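Local coordinates for Tol-Pal system protein TolB (Acinetobacter baumannii, PDB 7MX5) that probably acts as the periplasmic component of the Tol-Pal system, which helps the outer membrane invaginate during cell division and stay intact, at residues 170-175 / 186-191; 194-199 / 208-213. All coordinates share one frame; numbering follows the deposited sequence.

Contact 1 of 2, residues 170-175 / 186-191; sequences DPILSP and YVSFET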
ATOM      1  N   ASP A 170      21.087 -10.373  -8.635  1.00 38.38           N
ATOM      2  CA  ASP A 170      21.726  -9.383  -7.788  1.00 37.05           C
ATOM      3  C   ASP A 170      20.664  -8.569  -7.067  1.00 45.91           C
ATOM      4  O   ASP A 170      19.512  -8.507  -7.513  1.00 34.71           O
ATOM      5  CB  ASP A 170      22.631  -8.465  -8.622  1.00 44.86           C
ATOM      6  CG  ASP A 170      23.830  -9.197  -9.196  1.00 62.29           C
ATOM      7  OD1 ASP A 170      24.720  -9.586  -8.411  1.00 48.24           O
ATOM      8  OD2 ASP A 170      23.877  -9.390 -10.429  1.00 63.72           O
ATOM      9  N   PRO A 171      21.015  -7.946  -5.940  1.00 50.72           N
ATOM     10  CA  PRO A 171      20.004  -7.258  -5.123  1.00 38.61           C
ATOM     11  C   PRO A 171      19.223  -6.207  -5.900  1.00 39.38           C
ATOM     12  O   PRO A 171      19.788  -5.409  -6.650  1.00 45.15           O
ATOM     13  CB  PRO A 171      20.830  -6.619  -4.001  1.00 45.83           C
ATOM     14  CG  PRO A 171      22.072  -7.424  -3.914  1.00 38.87           C
ATOM     15  CD  PRO A 171      22.300  -8.099  -5.232  1.00 42.30           C
ATOM     16  N   ILE A 172      17.904  -6.224  -5.711  1.00 38.23           N
ATOM     17  CA  ILE A 172      17.007  -5.160  -6.148  1.00 37.16           C
ATOM     18  C   ILE A 172      16.317  -4.628  -4.901  1.00 34.79           C
ATOM     19  O   ILE A 172      15.635  -5.382  -4.197  1.00 33.58           O
ATOM     20  CB  ILE A 172      15.979  -5.654  -7.177  1.00 40.85           C
ATOM     21  CG1 ILE A 172      16.668  -6.030  -8.490  1.00 41.27           C
ATOM     22  CG2 ILE A 172      14.915  -4.592  -7.418  1.00 35.03           C
ATOM     23  CD1 ILE A 172      15.761  -6.746  -9.468  1.00 45.67           C
ATOM     24  N   LEU A 173      16.498  -3.338  -4.620  1.00 28.98           N
ATOM     25  CA  LEU A 173      16.078  -2.766  -3.350  1.00 30.96           C
ATOM     26  C   LEU A 173      15.236  -1.514  -3.557  1.00 43.13           C
ATOM     27  O   LEU A 173      15.380  -0.800  -4.552  1.00 42.52           O
ATOM     28  CB  LEU A 173      17.286  -2.415  -2.466  1.00 31.70           C
ATOM     29  CG  LEU A 173      18.448  -3.408  -2.424  1.00 39.61           C
ATOM     30  CD1 LEU A 173      19.682  -2.754  -1.825  1.00 33.95           C
ATOM     31  CD2 LEU A 173      18.063  -4.651  -1.639  1.00 39.67           C
ATOM     32  N   SER A 174      14.351  -1.269  -2.589  1.00 37.53           N
ATOM     33  CA  SER A 174      13.615  -0.022  -2.404  1.00 34.01           C
ATOM     34  C   SER A 174      12.822   0.401  -3.635  1.00 31.58           C
ATOM     35  O   SER A 174      13.194   1.371  -4.307  1.00 32.93           O
ATOM     36  CB  SER A 174      14.581   1.095  -2.005  1.00 38.54           C
ATOM     37  OG  SER A 174      15.341   0.727  -0.868  1.00 48.36           O
ATOM     38  N   PRO A 175      11.723  -0.280  -3.958  1.00 30.99           N
ATOM     39  CA  PRO A 175      10.833   0.229  -5.012  1.00 38.46           C
ATOM     40  C   PRO A 175      10.096   1.469  -4.523  1.00 35.76           C
ATOM     41  O   PRO A 175       9.559   1.491  -3.413  1.00 41.70           O
ATOM     42  CB  PRO A 175       9.870  -0.935  -5.278  1.00 26.58           C
ATOM     43  CG  PRO A 175      10.318  -2.071  -4.413  1.00 37.27           C
ATOM     44  CD  PRO A 175      11.240  -1.540  -3.371  1.00 40.01           C
ATOM     45  N   TYR A 186      13.774   1.976  -8.598  1.00 34.48           N
ATOM     46  CA  TYR A 186      14.336   0.922  -7.769  1.00 37.54           C
ATOM     47  C   TYR A 186      15.852   1.001  -7.837  1.00 36.04           C
ATOM     48  O   TYR A 186      16.421   1.605  -8.750  1.00 30.97           O
ATOM     49  CB  TYR A 186      13.849  -0.460  -8.217  1.00 38.61           C
ATOM     50  CG  TYR A 186      14.066  -0.731  -9.690  1.00 41.12           C
ATOM     51  CD1 TYR A 186      15.243  -1.311 -10.142  1.00 38.70           C
ATOM     52  CD2 TYR A 186      13.097  -0.397 -10.629  1.00 38.04           C
ATOM     53  CE1 TYR A 186      15.449  -1.556 -11.485  1.00 41.90           C
ATOM     54  CE2 TYR A 186      13.293  -0.641 -11.975  1.00 32.62           C
ATOM     55  CZ  TYR A 186      14.471  -1.222 -12.398  1.00 39.81           C
ATOM     56  OH  TYR A 186      14.676  -1.468 -13.736  1.00 34.25           O
ATOM     57  N   VAL A 187      16.497   0.378  -6.858  1.00 40.07           N
ATOM     58  CA  VAL A 187      17.949   0.271  -6.809  1.00 38.09           C
ATOM     59  C   VAL A 187      18.324  -1.133  -7.254  1.00 38.68           C
ATOM     60  O   VAL A 187      17.866  -2.121  -6.669  1.00 37.82           O
ATOM     61  CB  VAL A 187      18.486   0.568  -5.401  1.00 36.77           C
ATOM     62  CG1 VAL A 187      20.009   0.555  -5.400  1.00 43.86           C
ATOM     63  CG2 VAL A 187      17.954   1.901  -4.912  1.00 29.87           C
ATOM     64  N   SER A 188      19.150  -1.226  -8.291  1.00 47.05           N
ATOM     65  CA  SER A 188      19.534  -2.503  -8.871  1.00 48.93           C
ATOM     66  C   SER A 188      21.043  -2.676  -8.805  1.00 39.34           C
ATOM     67  O   SER A 188      21.799  -1.715  -8.977  1.00 33.83           O
ATOM     68  CB  SER A 188      19.061  -2.616 -10.323  1.00 52.29           C
ATOM     69  OG  SER A 188      19.510  -3.825 -10.912  1.00 52.52           O
ATOM     70  N   PHE A 189      21.472  -3.912  -8.552  1.00 47.43           N
ATOM     71  CA  PHE A 189      22.881  -4.279  -8.568  1.00 46.88           C
ATOM     72  C   PHE A 189      23.202  -5.254  -9.695  1.00 56.82           C
ATOM     73  O   PHE A 189      24.224  -5.946  -9.634  1.00 64.40           O
ATOM     74  CB  PHE A 189      23.298  -4.876  -7.221  1.00 44.94           C
ATOM     75  CG  PHE A 189      23.282  -3.893  -6.081  1.00 49.51           C
ATOM     76  CD1 PHE A 189      22.085  -3.441  -5.548  1.00 51.38           C
ATOM     77  CD2 PHE A 189      24.468  -3.429  -5.534  1.00 47.46           C
ATOM     78  CE1 PHE A 189      22.070  -2.540  -4.499  1.00 41.00           C
ATOM     79  CE2 PHE A 189      24.460  -2.530  -4.483  1.00 56.72           C
ATOM     80  CZ  PHE A 189      23.258  -2.085  -3.965  1.00 52.05           C
ATOM     81  N   GLU A 190      22.344  -5.326 -10.722  1.00 56.72           N
ATOM     82  CA  GLU A 190      22.585  -6.232 -11.843  1.00 63.44           C
ATOM     83  C   GLU A 190      23.964  -6.007 -12.450  1.00 61.25           C
ATOM     84  O   GLU A 190      24.603  -6.956 -12.917  1.00 69.37           O
ATOM     85  CB  GLU A 190      21.487  -6.073 -12.899  1.00 52.46           C
ATOM     86  CG  GLU A 190      21.520  -4.763 -13.675  1.00 59.91           C
ATOM     87  CD  GLU A 190      20.192  -4.442 -14.332  1.00 61.17           C
ATOM     88  OE1 GLU A 190      19.225  -4.129 -13.605  1.00 43.76           O
ATOM     89  OE2 GLU A 190      20.114  -4.503 -15.578  1.00 69.98           O
ATOM     90  N   THR A 191      24.432  -4.764 -12.452  1.00 67.18           N
ATOM     91  CA  THR A 191      25.846  -4.455 -12.569  1.00 70.64           C
ATOM     92  C   THR A 191      26.362  -4.112 -11.179  1.00 74.85           C
ATOM     93  O   THR A 191      25.642  -3.511 -10.376  1.00 81.38           O
ATOM     94  CB  THR A 191      26.090  -3.294 -13.535  1.00 73.96           C
ATOM     95  OG1 THR A 191      25.976  -2.051 -12.829  1.00 72.27           O
ATOM     96  CG2 THR A 191      25.081  -3.324 -14.673  1.00 64.60           C
TER
HETATM   97  O   HOH W   1      19.918  -6.206  -9.552  1.00 48.72           O
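Leu-173 and Phe-189 meet at the apolar centre, where the leucine methyl CD1 lies 3.6 Å from ring atom CE1 of Phe-189. A chi1 of -68° sets CG of Phe-189 beside its own backbone N, anti to the carbonyl carbon, and the ring has Pro-171 as its second neighbour. The proline and phenylalanine side chains cross at about a right angle, proline CB 3.8 Å from CD1, while the carbonyl oxygen of Pro-171 lies at the ring edge, near the ring plane. Val-187 shares the sheet face of Leu-173 and extends this patch. On the other face, CG2 of Ile-172 loosely approaches CD1 of Tyr-186, and Leu-166 and Tyr-150 of the preceding sheet pack against Ile-172.

Between the faces run the backbone bonds. Leu-173 and Val-187 form a hydrogen-bonded antiparallel pair, N of Leu-173 to O of Val-187 at 2.7 Å and N of Val-187 to O of Leu-173 at 2.8 Å. Past the strand end, N of Phe-189 gives a more bent bond to O of Pro-171 (2.9 Å, 139° at the hydrogen). That oxygen also accepts from a water, which donates in addition to OG of Ser-188.

At the polar edge OG of Ser-188 accepts from N of Glu-190, an ST turn, and donates to OE1 of Glu-190 at 2.7 Å, on the anti lone pair; Arg-206 forms a salt bridge with the same oxygen. Two adjacent antiparallel strands, 172-177 and 183-188, are thus paired as a beta hairpin, the first two strands of a four-stranded blade of the TolB beta-propeller.

Contact 2 of 2, residues 194-199 / 208-213; sequences PAIYLQ and VITSFK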
ATOM      1  N   PRO A 194      25.830   0.003  -7.746  1.00 66.81           N
ATOM      2  CA  PRO A 194      24.392   0.259  -7.604  1.00 56.69           C
ATOM      3  C   PRO A 194      23.937   1.414  -8.482  1.00 47.76           C
ATOM      4  O   PRO A 194      24.677   2.370  -8.728  1.00 45.68           O
ATOM      5  CB  PRO A 194      24.233   0.592  -6.115  1.00 51.67           C
ATOM      6  CG  PRO A 194      25.603   0.967  -5.648  1.00 59.86           C
ATOM      7  CD  PRO A 194      26.555   0.165  -6.475  1.00 55.40           C
ATOM      8  N   ALA A 195      22.698   1.314  -8.953  1.00 44.51           N
ATOM      9  CA  ALA A 195      22.133   2.309  -9.852  1.00 39.81           C
ATOM     10  C   ALA A 195      20.641   2.427  -9.595  1.00 37.67           C
ATOM     11  O   ALA A 195      19.946   1.417  -9.458  1.00 42.70           O
ATOM     12  CB  ALA A 195      22.387   1.945 -11.320  1.00 43.83           C
ATOM     13  N   ILE A 196      20.157   3.663  -9.528  1.00 34.92           N
ATOM     14  CA  ILE A 196      18.730   3.930  -9.401  1.00 42.97           C
ATOM     15  C   ILE A 196      18.143   4.047 -10.801  1.00 38.93           C
ATOM     16  O   ILE A 196      18.499   4.954 -11.561  1.00 36.16           O
ATOM     17  CB  ILE A 196      18.467   5.203  -8.582  1.00 33.64           C
ATOM     18  CG1 ILE A 196      18.772   4.957  -7.102  1.00 33.86           C
ATOM     19  CG2 ILE A 196      17.027   5.661  -8.758  1.00 29.06           C
ATOM     20  CD1 ILE A 196      18.623   6.189  -6.235  1.00 32.42           C
ATOM     21  N   TYR A 197      17.255   3.123 -11.147  1.00 33.90           N
ATOM     22  CA  TYR A 197      16.599   3.114 -12.444  1.00 32.09           C
ATOM     23  C   TYR A 197      15.202   3.711 -12.326  1.00 43.75           C
ATOM     24  O   TYR A 197      14.592   3.696 -11.256  1.00 39.56           O
ATOM     25  CB  TYR A 197      16.511   1.692 -13.000  1.00 32.70           C
ATOM     26  CG  TYR A 197      17.846   1.080 -13.363  1.00 44.83           C
ATOM     27  CD1 TYR A 197      18.612   0.419 -12.411  1.00 49.37           C
ATOM     28  CD2 TYR A 197      18.336   1.155 -14.659  1.00 46.81           C
ATOM     29  CE1 TYR A 197      19.831  -0.145 -12.741  1.00 50.86           C
ATOM     30  CE2 TYR A 197      19.551   0.588 -14.999  1.00 50.89           C
ATOM     31  CZ  TYR A 197      20.297  -0.057 -14.035  1.00 56.16           C
ATOM     32  OH  TYR A 197      21.509  -0.617 -14.368  1.00 49.81           O
ATOM     33  N   LEU A 198      14.705   4.245 -13.439  1.00 41.19           N
ATOM     34  CA  LEU A 198      13.344   4.765 -13.530  1.00 35.66           C
ATOM     35  C   LEU A 198      12.656   4.063 -14.693  1.00 42.14           C
ATOM     36  O   LEU A 198      13.029   4.265 -15.852  1.00 47.28           O
ATOM     37  CB  LEU A 198      13.337   6.281 -13.718  1.00 29.27           C
ATOM     38  CG  LEU A 198      11.977   6.952 -13.514  1.00 50.51           C
ATOM     39  CD1 LEU A 198      11.343   6.498 -12.205  1.00 35.73           C
ATOM     40  CD2 LEU A 198      12.110   8.466 -13.553  1.00 44.59           C
ATOM     41  N   GLN A 199      11.650   3.249 -14.384  1.00 41.97           N
ATOM     42  CA  GLN A 199      11.038   2.347 -15.353  1.00 43.07           C
ATOM     43  C   GLN A 199       9.640   2.837 -15.710  1.00 38.61           C
ATOM     44  O   GLN A 199       8.770   2.937 -14.839  1.00 44.96           O
ATOM     45  CB  GLN A 199      10.982   0.924 -14.799  1.00 46.53           C
ATOM     46  CG  GLN A 199      10.529  -0.115 -15.807  1.00 43.03           C
ATOM     47  CD  GLN A 199      11.279  -1.423 -15.662  1.00 50.37           C
ATOM     48  OE1 GLN A 199      12.380  -1.464 -15.114  1.00 47.98           O
ATOM     49  NE2 GLN A 199      10.688  -2.504 -16.160  1.00 54.15           N
ATOM     50  N   VAL A 208      18.702   5.177 -16.402  1.00 44.54           N
ATOM     51  CA  VAL A 208      19.520   5.306 -15.200  1.00 36.97           C
ATOM     52  C   VAL A 208      19.370   6.718 -14.653  1.00 43.90           C
ATOM     53  O   VAL A 208      19.712   7.698 -15.324  1.00 36.92           O
ATOM     54  CB  VAL A 208      20.992   4.983 -15.487  1.00 46.37           C
ATOM     55  CG1 VAL A 208      21.866   5.447 -14.331  1.00 46.36           C
ATOM     56  CG2 VAL A 208      21.161   3.501 -15.703  1.00 55.23           C
ATOM     57  N   ILE A 209      18.855   6.824 -13.431  1.00 48.96           N
ATOM     58  CA  ILE A 209      18.753   8.122 -12.780  1.00 41.73           C
ATOM     59  C   ILE A 209      20.103   8.540 -12.210  1.00 41.58           C
ATOM     60  O   ILE A 209      20.605   9.632 -12.501  1.00 37.02           O
ATOM     61  CB  ILE A 209      17.659   8.087 -11.698  1.00 45.36           C
ATOM     62  CG1 ILE A 209      16.270   8.095 -12.342  1.00 34.20           C
ATOM     63  CG2 ILE A 209      17.804   9.263 -10.775  1.00 49.55           C
ATOM     64  CD1 ILE A 209      16.010   9.299 -13.219  1.00 35.79           C
ATOM     65  N   THR A 210      20.717   7.676 -11.405  1.00 44.20           N
ATOM     66  CA  THR A 210      22.048   7.930 -10.874  1.00 43.66           C
ATOM     67  C   THR A 210      22.736   6.600 -10.601  1.00 49.97           C
ATOM     68  O   THR A 210      22.085   5.563 -10.445  1.00 46.53           O
ATOM     69  CB  THR A 210      22.003   8.781  -9.597  1.00 40.98           C
ATOM     70  OG1 THR A 210      23.323   9.243  -9.285  1.00 53.71           O
ATOM     71  CG2 THR A 210      21.462   7.972  -8.429  1.00 41.25           C
ATOM     72  N   SER A 211      24.068   6.646 -10.545  1.00 60.26           N
ATOM     73  CA  SER A 211      24.871   5.447 -10.331  1.00 56.45           C
ATOM     74  C   SER A 211      26.315   5.800  -9.998  1.00 67.52           C
ATOM     75  O   SER A 211      27.026   6.369 -10.832  1.00 79.22           O
ATOM     76  CB  SER A 211      24.832   4.548 -11.568  1.00 62.80           C
ATOM     77  OG  SER A 211      25.402   3.279 -11.296  1.00 72.33           O
ATOM     78  N   PHE A 212      26.762   5.464  -8.791  1.00 67.76           N
ATOM     79  CA  PHE A 212      28.151   5.679  -8.403  1.00 76.05           C
ATOM     80  C   PHE A 212      28.502   4.704  -7.282  1.00 80.30           C
ATOM     81  O   PHE A 212      27.755   3.761  -6.999  1.00 66.58           O
ATOM     82  CB  PHE A 212      28.397   7.139  -8.004  1.00 75.20           C
ATOM     83  CG  PHE A 212      27.338   7.715  -7.112  1.00 71.17           C
ATOM     84  CD1 PHE A 212      27.410   7.558  -5.739  1.00 68.71           C
ATOM     85  CD2 PHE A 212      26.276   8.427  -7.646  1.00 65.90           C
ATOM     86  CE1 PHE A 212      26.440   8.091  -4.917  1.00 69.47           C
ATOM     87  CE2 PHE A 212      25.302   8.963  -6.828  1.00 56.69           C
ATOM     88  CZ  PHE A 212      25.384   8.795  -5.462  1.00 61.14           C
ATOM     89  N   LYS A 213      29.646   4.942  -6.638  1.00 87.93           N
ATOM     90  CA  LYS A 213      30.209   3.975  -5.702  1.00 82.34           C
ATOM     91  C   LYS A 213      29.525   4.023  -4.340  1.00 85.74           C
ATOM     92  O   LYS A 213      29.361   2.983  -3.690  1.00 84.30           O
ATOM     93  CB  LYS A 213      31.710   4.222  -5.549  1.00 81.68           C
ATOM     94  CG  LYS A 213      32.104   5.684  -5.704  1.00 85.22           C
ATOM     95  CD  LYS A 213      33.605   5.883  -5.574  1.00 81.27           C
ATOM     96  CE  LYS A 213      34.075   7.062  -6.411  1.00 82.54           C
ATOM     97  NZ  LYS A 213      35.213   7.784  -5.777  1.00 72.84           N
TER
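Ile-196 pairs with both Ile-209 and Thr-210 across antiparallel strands whose axes come within 4.5 Å: its N bonds to O of Thr-210 (2.9 Å), and its O accepts from N of Ile-209 (2.7 Å). Two residues facing one make a classic beta bulge, and the register slips by one before Tyr-197 pairs with Val-208. Ile-209, with phi/psi of -79/-53°, takes the helical backbone conformation at the bulge, and its CB comes 3.2 Å from O of Ile-196.

Its side chain reaches two residues of the other strand. CB of Ile-209 touches CG2 of Ile-196, and CG1 lies 3.7 Å from CB of Leu-198. Farther along, CD1 of Ile-196 meets the methyl CG2 of Thr-210 at 4.0 Å. Leu-215 of the next sheet touches both Ile-196 and Thr-210.

The other face carries Tyr-197 and Val-208. Methyl CG2 of Val-208 approaches the tyrosine ring at CE2, 3.4 Å away, and Arg-206 makes a cation-pi contact with that ring. At the opposite end of the paired region, OG of Ser-211 donates to O of Pro-194 at 2.8 Å, approaching from above the carbonyl plane, 42° out of it. The hydroxyl therefore ties the residue just before strand 195-200 to segment 208-213, and it also lies beside CB of Ala-195.

Strands 195-200 and 206-211 form the third and fourth strands of an antiparallel propeller blade, a beta hairpin with a classic bulge in its outermost strand.

Overall arrangement
Contacts 1 and 2 follow in series along the chain and belong to one four-stranded antiparallel sheet, their centres about 9 Å apart. Contact 1 pairs the first two strands and contact 2 the last two; neighbouring strands 183-188 and 195-200 join them. Across that seam O of Tyr-186 lies 3.0 Å from N of Tyr-197, a probable hydrogen bond, and OH of Tyr-186 probably bonds to OE1 of Gln-199 at 2.7 Å. CB of Ser-188 packs on CE1 of Tyr-197, and CE2 of Phe-189 on CB of Pro-194, each at 3.5 Å. Contact 1 packs on strands 135-141, 150-156 and 163-168 of one neighbouring sheet, contact 2 on strands 215-221 and 227-232 of the other.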